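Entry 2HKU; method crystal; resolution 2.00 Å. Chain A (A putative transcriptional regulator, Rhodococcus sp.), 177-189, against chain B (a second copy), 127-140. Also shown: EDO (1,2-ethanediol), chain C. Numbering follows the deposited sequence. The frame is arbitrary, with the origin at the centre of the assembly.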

ATOM      1  N   ILE A 177      -4.976  -1.338   0.923  1.00 19.16           N
ATOM      2  CA  ILE A 177      -4.338  -2.307   1.783  1.00 20.37           C
ATOM      3  C   ILE A 177      -4.918  -2.254   3.219  1.00 19.37           C
ATOM      4  O   ILE A 177      -5.263  -3.285   3.804  1.00 19.07           O
ATOM      5  CB  ILE A 177      -2.787  -2.043   1.833  1.00 18.55           C
ATOM      6  CG1 ILE A 177      -2.189  -2.446   0.464  1.00 21.57           C
ATOM      7  CG2 ILE A 177      -2.217  -2.961   2.896  1.00 21.17           C
ATOM      8  CD1 ILE A 177      -0.797  -1.805   0.113  1.00 24.93           C
ATOM      9  N   GLN A 178      -5.010  -1.079   3.794  1.00 19.55           N
ATOM     10  CA  GLN A 178      -5.452  -0.928   5.173  1.00 20.68           C
ATOM     11  C   GLN A 178      -6.916  -1.166   5.333  1.00 22.94           C
ATOM     12  O   GLN A 178      -7.413  -1.619   6.376  1.00 23.49           O
ATOM     13  CB  GLN A 178      -5.216   0.479   5.598  1.00 19.42           C
ATOM     14  CG  GLN A 178      -3.651   0.686   5.810  1.00 18.96           C
ATOM     15  CD  GLN A 178      -3.354   2.045   6.177  1.00 17.98           C
ATOM     16  OE1 GLN A 178      -3.045   2.354   7.369  1.00 25.06           O
ATOM     17  NE2 GLN A 178      -3.369   2.931   5.203  1.00 15.82           N
ATOM     18  N   LYS A 179      -7.656  -0.771   4.317  1.00 24.24           N
ATOM     19  CA  LYS A 179      -9.099  -1.101   4.299  1.00 25.22           C
ATOM     20  C   LYS A 179      -9.411  -2.567   4.361  1.00 26.60           C
ATOM     21  O   LYS A 179     -10.302  -2.985   5.145  1.00 27.83           O
ATOM     22  CB  LYS A 179      -9.793  -0.338   3.152  1.00 23.15           C
ATOM     23  CG  LYS A 179     -11.246  -0.756   2.926  1.00 30.18           C
ATOM     24  CD  LYS A 179     -12.077   0.453   2.354  1.00 32.24           C
ATOM     25  CE  LYS A 179     -11.718   0.640   0.907  1.00 31.00           C
ATOM     26  NZ  LYS A 179     -11.918  -0.744   0.220  1.00 36.87           N
ATOM     27  N   THR A 180      -8.669  -3.380   3.607  1.00 29.24           N
ATOM     28  CA  THR A 180      -8.846  -4.821   3.579  1.00 31.38           C
ATOM     29  C   THR A 180      -8.340  -5.520   4.863  1.00 32.76           C
ATOM     30  O   THR A 180      -9.030  -6.410   5.440  1.00 32.69           O
ATOM     31  CB  THR A 180      -8.148  -5.402   2.329  1.00 34.15           C
ATOM     32  OG1 THR A 180      -8.668  -6.704   2.051  1.00 37.95           O
ATOM     33  CG2 THR A 180      -6.615  -5.578   2.559  1.00 33.38           C
ATOM     34  N   ALA A 181      -7.164  -5.091   5.349  1.00 29.46           N
ATOM     35  CA  ALA A 181      -6.660  -5.591   6.581  1.00 30.30           C
ATOM     36  C   ALA A 181      -7.558  -5.306   7.792  1.00 30.46           C
ATOM     37  O   ALA A 181      -7.537  -6.064   8.723  1.00 32.16           O
ATOM     38  CB  ALA A 181      -5.256  -5.026   6.825  1.00 27.13           C
ATOM     39  N   THR A 182      -8.227  -4.141   7.830  1.00 31.77           N
ATOM     40  CA  THR A 182      -8.955  -3.690   9.009  1.00 31.93           C
ATOM     41  C   THR A 182     -10.406  -4.160   8.935  1.00 32.85           C
ATOM     42  O   THR A 182     -11.186  -3.915   9.865  1.00 32.15           O
ATOM     43  CB  THR A 182      -9.012  -2.171   9.080  1.00 30.23           C
ATOM     44  OG1 THR A 182      -9.479  -1.672   7.834  1.00 31.27           O
ATOM     45  CG2 THR A 182      -7.622  -1.593   9.404  1.00 32.97           C
ATOM     46  N   GLY A 183     -10.713  -4.832   7.844  1.00 34.25           N
ATOM     47  CA  GLY A 183     -12.069  -5.198   7.515  1.00 38.57           C
ATOM     48  C   GLY A 183     -12.947  -3.952   7.388  1.00 40.65           C
ATOM     49  O   GLY A 183     -14.073  -3.910   7.918  1.00 41.49           O
ATOM     50  N   GLU A 184     -12.441  -2.925   6.713  1.00 40.98           N
ATOM     51  CA  GLU A 184     -13.206  -1.697   6.525  1.00 41.96           C
ATOM     52  C   GLU A 184     -13.699  -1.090   7.845  1.00 41.79           C
ATOM     53  O   GLU A 184     -14.899  -0.751   8.027  1.00 41.74           O
ATOM     54  CB  GLU A 184     -14.401  -1.928   5.565  1.00 43.19           C
ATOM     55  CG  GLU A 184     -14.005  -2.249   4.165  1.00 48.94           C
ATOM     56  CD  GLU A 184     -14.815  -3.382   3.572  1.00 58.85           C
ATOM     57  OE1 GLU A 184     -15.508  -4.102   4.353  1.00 59.61           O
ATOM     58  OE2 GLU A 184     -14.727  -3.561   2.321  1.00 61.88           O
ATOM     59  N   SER A 185     -12.769  -0.880   8.760  1.00 41.70           N
ATOM     60  CA  SER A 185     -13.120  -0.201   9.982  1.00 41.60           C
ATOM     61  C   SER A 185     -11.832   0.331  10.542  1.00 41.36           C
ATOM     62  O   SER A 185     -10.813   0.465   9.810  1.00 41.01           O
ATOM     63  CB  SER A 185     -13.894  -1.117  10.951  1.00 41.86           C
ATOM     64  OG  SER A 185     -14.279  -0.452  12.177  1.00 43.68           O
ATOM     65  N   PHE A 186     -11.883   0.700  11.818  1.00 39.95           N
ATOM     66  CA  PHE A 186     -10.766   1.336  12.494  1.00 38.89           C
ATOM     67  C   PHE A 186     -10.255   2.496  11.663  1.00 37.91           C
ATOM     68  O   PHE A 186      -9.040   2.688  11.498  1.00 37.97           O
ATOM     69  CB  PHE A 186      -9.673   0.285  12.824  1.00 39.45           C
ATOM     70  CG  PHE A 186     -10.216  -0.909  13.590  1.00 39.91           C
ATOM     71  CD1 PHE A 186     -10.218  -0.909  14.979  1.00 39.50           C
ATOM     72  CD2 PHE A 186     -10.784  -2.004  12.918  1.00 40.84           C
ATOM     73  CE1 PHE A 186     -10.784  -1.968  15.702  1.00 39.53           C
ATOM     74  CE2 PHE A 186     -11.318  -3.076  13.632  1.00 42.41           C
ATOM     75  CZ  PHE A 186     -11.303  -3.048  15.040  1.00 40.27           C
ATOM     76  N   GLY A 187     -11.187   3.319  11.188  1.00 35.51           N
ATOM     77  CA  GLY A 187     -10.809   4.535  10.415  1.00 32.31           C
ATOM     78  C   GLY A 187     -10.689   4.293   8.885  1.00 29.74           C
ATOM     79  O   GLY A 187     -10.505   5.226   8.137  1.00 27.29           O
ATOM     80  N   TYR A 188     -10.802   3.046   8.423  1.00 28.49           N
ATOM     81  CA  TYR A 188     -10.654   2.769   6.994  1.00 27.46           C
ATOM     82  C   TYR A 188     -11.885   2.094   6.446  1.00 27.94           C
ATOM     83  O   TYR A 188     -11.758   1.123   5.694  1.00 28.00           O
ATOM     84  CB  TYR A 188      -9.367   1.960   6.656  1.00 25.28           C
ATOM     85  CG  TYR A 188      -8.098   2.812   6.784  1.00 23.22           C
ATOM     86  CD1 TYR A 188      -7.746   3.708   5.798  1.00 22.38           C
ATOM     87  CD2 TYR A 188      -7.312   2.776   7.947  1.00 24.16           C
ATOM     88  CE1 TYR A 188      -6.580   4.581   5.919  1.00 21.11           C
ATOM     89  CE2 TYR A 188      -6.107   3.612   8.058  1.00 24.68           C
ATOM     90  CZ  TYR A 188      -5.758   4.502   7.025  1.00 22.02           C
ATOM     91  OH  TYR A 188      -4.582   5.307   7.132  1.00 20.02           O
ATOM     92  N   SER A 189     -13.080   2.555   6.857  1.00 28.19           N
ATOM     93  CA  SER A 189     -14.286   2.190   6.096  1.00 27.69           C
ATOM     94  C   SER A 189     -14.237   2.793   4.679  1.00 28.22           C
ATOM     95  O   SER A 189     -13.464   3.769   4.394  1.00 26.51           O
ATOM     96  CB  SER A 189     -15.575   2.690   6.822  1.00 27.15           C
ATOM     97  OG  SER A 189     -15.584   4.114   6.822  1.00 30.50           O
TER
HETATM   98  C1  EDO C 301      -6.609   5.163  12.750  1.00 46.97           C
HETATM   99  O1  EDO C 301      -6.508   4.457  14.002  1.00 47.73           O
HETATM  100  C2  EDO C 301      -6.519   4.114  11.634  1.00 44.54           C
HETATM  101  O2  EDO C 301      -6.235   2.807  12.151  1.00 35.55           O
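Chain B 127-140: LRDLITDTLRTLHS

Chain B lies on chain A as one unbroken helix, residues 127-140, running at 135° to the direction of helix 177-181, with the two axes 10.8 Å apart at closest approach. The backbones draw nearest at Thr A182, whose CA is 6.1 Å from Thr B132 CA. Arg B128, Thr B132, Leu B135 and His B139, spaced three or four residues apart, turn one side of the chain B helix toward chain A.

Apolar packing fills the middle. The methyl CB of Ala A181 packs against Ile B131 CG2 at 4.0 Å, an apolar contact suited to both side chains, and Thr A182 CG2 meets Leu B135 CD1 at 3.6 Å while its OG1 bonds back to Gln A178 O (2.5 Å). Thr B132 CB sits over the face of the Phe A186 ring, 4.0 Å from its centroid, a CH-pi contact.

The polar contacts lie toward the ends. Tyr A188 OH and His B139 NE2 share a 2.6 Å hydrogen bond; His B139 ND1 donates to Leu B135 O (2.8 Å), which helps hold the imidazole in place. At the other end, the flat guanidinium of Arg B128 lays one face over Gly A183, with NH1 3.5 Å from CA. Glycine suits this Schellman turn doubly: its phi is positive, and a CB would clash with NH1.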

ATOM      1  N   LEU B 127      -5.278 -12.484  14.139  1.00 43.00           N
ATOM      2  CA  LEU B 127      -4.380 -11.728  13.265  1.00 39.59           C
ATOM      3  C   LEU B 127      -4.822 -10.281  12.972  1.00 36.23           C
ATOM      4  O   LEU B 127      -4.030  -9.411  13.125  1.00 34.11           O
ATOM      5  CB  LEU B 127      -4.072 -12.495  11.969  1.00 38.72           C
ATOM      6  CG  LEU B 127      -3.031 -13.614  12.063  1.00 41.48           C
ATOM      7  CD1 LEU B 127      -3.038 -14.402  13.370  1.00 43.05           C
ATOM      8  CD2 LEU B 127      -3.065 -14.527  10.817  1.00 39.51           C
ATOM      9  N   ARG B 128      -6.067 -10.049  12.538  1.00 33.82           N
ATOM     10  CA  ARG B 128      -6.550  -8.724  12.328  1.00 33.66           C
ATOM     11  C   ARG B 128      -6.340  -7.928  13.588  1.00 31.98           C
ATOM     12  O   ARG B 128      -5.902  -6.770  13.502  1.00 31.46           O
ATOM     13  CB  ARG B 128      -8.051  -8.739  11.965  1.00 34.69           C
ATOM     14  CG  ARG B 128      -8.622  -7.360  11.877  1.00 38.38           C
ATOM     15  CD  ARG B 128      -9.989  -7.306  11.313  1.00 39.73           C
ATOM     16  NE  ARG B 128     -10.046  -7.870   9.956  1.00 45.30           N
ATOM     17  CZ  ARG B 128     -11.185  -8.122   9.296  1.00 44.21           C
ATOM     18  NH1 ARG B 128     -12.357  -7.807   9.861  1.00 42.08           N
ATOM     19  NH2 ARG B 128     -11.150  -8.648   8.061  1.00 42.38           N
ATOM     20  N   ASP B 129      -6.690  -8.490  14.771  1.00 30.13           N
ATOM     21  CA  ASP B 129      -6.626  -7.663  16.014  1.00 28.11           C
ATOM     22  C   ASP B 129      -5.156  -7.179  16.195  1.00 26.27           C
ATOM     23  O   ASP B 129      -4.966  -6.087  16.581  1.00 26.07           O
ATOM     24  CB  ASP B 129      -7.015  -8.392  17.284  1.00 30.55           C
ATOM     25  CG  ASP B 129      -8.502  -8.625  17.422  1.00 37.02           C
ATOM     26  OD1 ASP B 129      -9.295  -7.961  16.699  1.00 39.27           O
ATOM     27  OD2 ASP B 129      -8.873  -9.461  18.280  1.00 40.51           O
ATOM     28  N   LEU B 130      -4.150  -7.972  15.876  1.00 25.25           N
ATOM     29  CA  LEU B 130      -2.726  -7.485  15.980  1.00 26.12           C
ATOM     30  C   LEU B 130      -2.472  -6.309  15.009  1.00 25.98           C
ATOM     31  O   LEU B 130      -1.815  -5.295  15.363  1.00 25.57           O
ATOM     32  CB  LEU B 130      -1.700  -8.593  15.660  1.00 26.35           C
ATOM     33  CG  LEU B 130      -1.626  -9.832  16.582  1.00 27.59           C
ATOM     34  CD1 LEU B 130      -0.690 -10.874  16.009  1.00 27.85           C
ATOM     35  CD2 LEU B 130      -1.226  -9.402  18.018  1.00 34.41           C
ATOM     36  N   ILE B 131      -3.003  -6.456  13.779  1.00 24.67           N
ATOM     37  CA  ILE B 131      -2.778  -5.493  12.741  1.00 24.87           C
ATOM     38  C   ILE B 131      -3.432  -4.211  13.125  1.00 23.41           C
ATOM     39  O   ILE B 131      -2.875  -3.157  12.972  1.00 21.76           O
ATOM     40  CB  ILE B 131      -3.312  -6.008  11.331  1.00 25.23           C
ATOM     41  CG1 ILE B 131      -2.499  -7.213  10.843  1.00 24.47           C
ATOM     42  CG2 ILE B 131      -3.168  -4.906  10.235  1.00 25.37           C
ATOM     43  CD1 ILE B 131      -1.127  -6.817  10.273  1.00 33.10           C
ATOM     44  N   THR B 132      -4.653  -4.294  13.640  1.00 24.16           N
ATOM     45  CA  THR B 132      -5.412  -3.065  13.884  1.00 22.90           C
ATOM     46  C   THR B 132      -4.876  -2.347  15.097  1.00 21.65           C
ATOM     47  O   THR B 132      -4.910  -1.129  15.140  1.00 19.90           O
ATOM     48  CB  THR B 132      -6.981  -3.314  13.965  1.00 25.77           C
ATOM     49  OG1 THR B 132      -7.308  -4.070  15.113  1.00 28.64           O
ATOM     50  CG2 THR B 132      -7.403  -4.128  12.784  1.00 20.18           C
ATOM     51  N   ASP B 133      -4.502  -3.090  16.130  1.00 21.91           N
ATOM     52  CA  ASP B 133      -3.789  -2.484  17.269  1.00 23.20           C
ATOM     53  C   ASP B 133      -2.524  -1.718  16.855  1.00 21.65           C
ATOM     54  O   ASP B 133      -2.249  -0.595  17.312  1.00 23.82           O
ATOM     55  CB  ASP B 133      -3.418  -3.583  18.286  1.00 24.02           C
ATOM     56  CG  ASP B 133      -4.667  -4.174  18.997  1.00 32.65           C
ATOM     57  OD1 ASP B 133      -5.829  -3.583  18.872  1.00 35.87           O
ATOM     58  OD2 ASP B 133      -4.479  -5.244  19.651  1.00 37.32           O
ATOM     59  N   THR B 134      -1.736  -2.356  16.014  1.00 21.52           N
ATOM     60  CA  THR B 134      -0.500  -1.750  15.460  1.00 18.98           C
ATOM     61  C   THR B 134      -0.810  -0.515  14.606  1.00 19.51           C
ATOM     62  O   THR B 134      -0.186   0.488  14.741  1.00 16.39           O
ATOM     63  CB  THR B 134       0.247  -2.803  14.619  1.00 19.58           C
ATOM     64  OG1 THR B 134       0.479  -3.949  15.457  1.00 21.44           O
ATOM     65  CG2 THR B 134       1.596  -2.264  14.075  1.00 17.15           C
ATOM     66  N   LEU B 135      -1.807  -0.574  13.708  1.00 18.49           N
ATOM     67  CA  LEU B 135      -2.151   0.582  12.938  1.00 19.82           C
ATOM     68  C   LEU B 135      -2.623   1.692  13.814  1.00 19.88           C
ATOM     69  O   LEU B 135      -2.358   2.787  13.492  1.00 19.48           O
ATOM     70  CB  LEU B 135      -3.328   0.317  11.878  1.00 19.61           C
ATOM     71  CG  LEU B 135      -2.960  -0.504  10.625  1.00 24.25           C
ATOM     72  CD1 LEU B 135      -4.170  -0.761   9.733  1.00 25.67           C
ATOM     73  CD2 LEU B 135      -1.857   0.157   9.760  1.00 21.71           C
ATOM     74  N   ARG B 136      -3.399   1.405  14.869  1.00 19.85           N
ATOM     75  CA  ARG B 136      -3.900   2.434  15.717  1.00 22.08           C
ATOM     76  C   ARG B 136      -2.689   3.117  16.388  1.00 20.62           C
ATOM     77  O   ARG B 136      -2.571   4.339  16.432  1.00 19.42           O
ATOM     78  CB  ARG B 136      -4.894   1.883  16.774  1.00 22.37           C
ATOM     79  CG  ARG B 136      -5.813   2.993  17.431  1.00 28.70           C
ATOM     80  CD  ARG B 136      -6.735   2.472  18.673  1.00 27.61           C
ATOM     81  NE  ARG B 136      -7.620   1.369  18.254  1.00 40.14           N
ATOM     82  CZ  ARG B 136      -7.360   0.085  18.458  1.00 43.86           C
ATOM     83  NH1 ARG B 136      -6.243  -0.285  19.130  1.00 42.17           N
ATOM     84  NH2 ARG B 136      -8.220  -0.818  17.999  1.00 48.16           N
ATOM     85  N   THR B 137      -1.752   2.329  16.828  1.00 19.43           N
ATOM     86  CA  THR B 137      -0.474   2.914  17.468  1.00 19.55           C
ATOM     87  C   THR B 137       0.228   3.872  16.526  1.00 19.96           C
ATOM     88  O   THR B 137       0.512   5.012  16.875  1.00 20.89           O
ATOM     89  CB  THR B 137       0.455   1.782  17.923  1.00 20.22           C
ATOM     90  OG1 THR B 137      -0.195   1.060  18.955  1.00 22.15           O
ATOM     91  CG2 THR B 137       1.868   2.307  18.507  1.00 17.15           C
ATOM     92  N   LEU B 138       0.500   3.431  15.305  1.00 21.30           N
ATOM     93  CA  LEU B 138       1.179   4.274  14.297  1.00 19.69           C
ATOM     94  C   LEU B 138       0.423   5.589  14.061  1.00 18.77           C
ATOM     95  O   LEU B 138       1.000   6.611  13.878  1.00 15.15           O
ATOM     96  CB  LEU B 138       1.233   3.510  12.914  1.00 20.75           C
ATOM     97  CG  LEU B 138       2.238   2.330  12.836  1.00 19.65           C
ATOM     98  CD1 LEU B 138       2.178   1.488  11.534  1.00 16.01           C
ATOM     99  CD2 LEU B 138       3.805   2.757  13.261  1.00 17.83           C
ATOM    100  N   HIS B 139      -0.882   5.474  13.832  1.00 17.80           N
ATOM    101  CA  HIS B 139      -1.698   6.617  13.535  1.00 20.17           C
ATOM    102  C   HIS B 139      -1.845   7.614  14.662  1.00 21.50           C
ATOM    103  O   HIS B 139      -1.920   8.818  14.409  1.00 21.97           O
ATOM    104  CB  HIS B 139      -3.122   6.159  13.080  1.00 15.88           C
ATOM    105  CG  HIS B 139      -3.153   5.691  11.673  1.00 19.57           C
ATOM    106  ND1 HIS B 139      -2.639   4.454  11.296  1.00 22.15           N
ATOM    107  CD2 HIS B 139      -3.662   6.251  10.537  1.00 21.54           C
ATOM    108  CE1 HIS B 139      -2.834   4.278   9.996  1.00 24.15           C
ATOM    109  NE2 HIS B 139      -3.454   5.344   9.515  1.00 24.11           N
ATOM    110  N   SER B 140      -2.008   7.103  15.891  1.00 22.55           N
ATOM    111  CA  SER B 140      -2.081   8.008  17.062  1.00 22.07           C
ATOM    112  C   SER B 140      -0.768   8.661  17.271  1.00 21.56           C
ATOM    113  O   SER B 140      -0.697   9.858  17.557  1.00 23.25           O
ATOM    114  CB  SER B 140      -2.527   7.245  18.323  1.00 21.12           C
ATOM    115  OG  SER B 140      -3.883   6.776  18.159  1.00 20.22           O
TER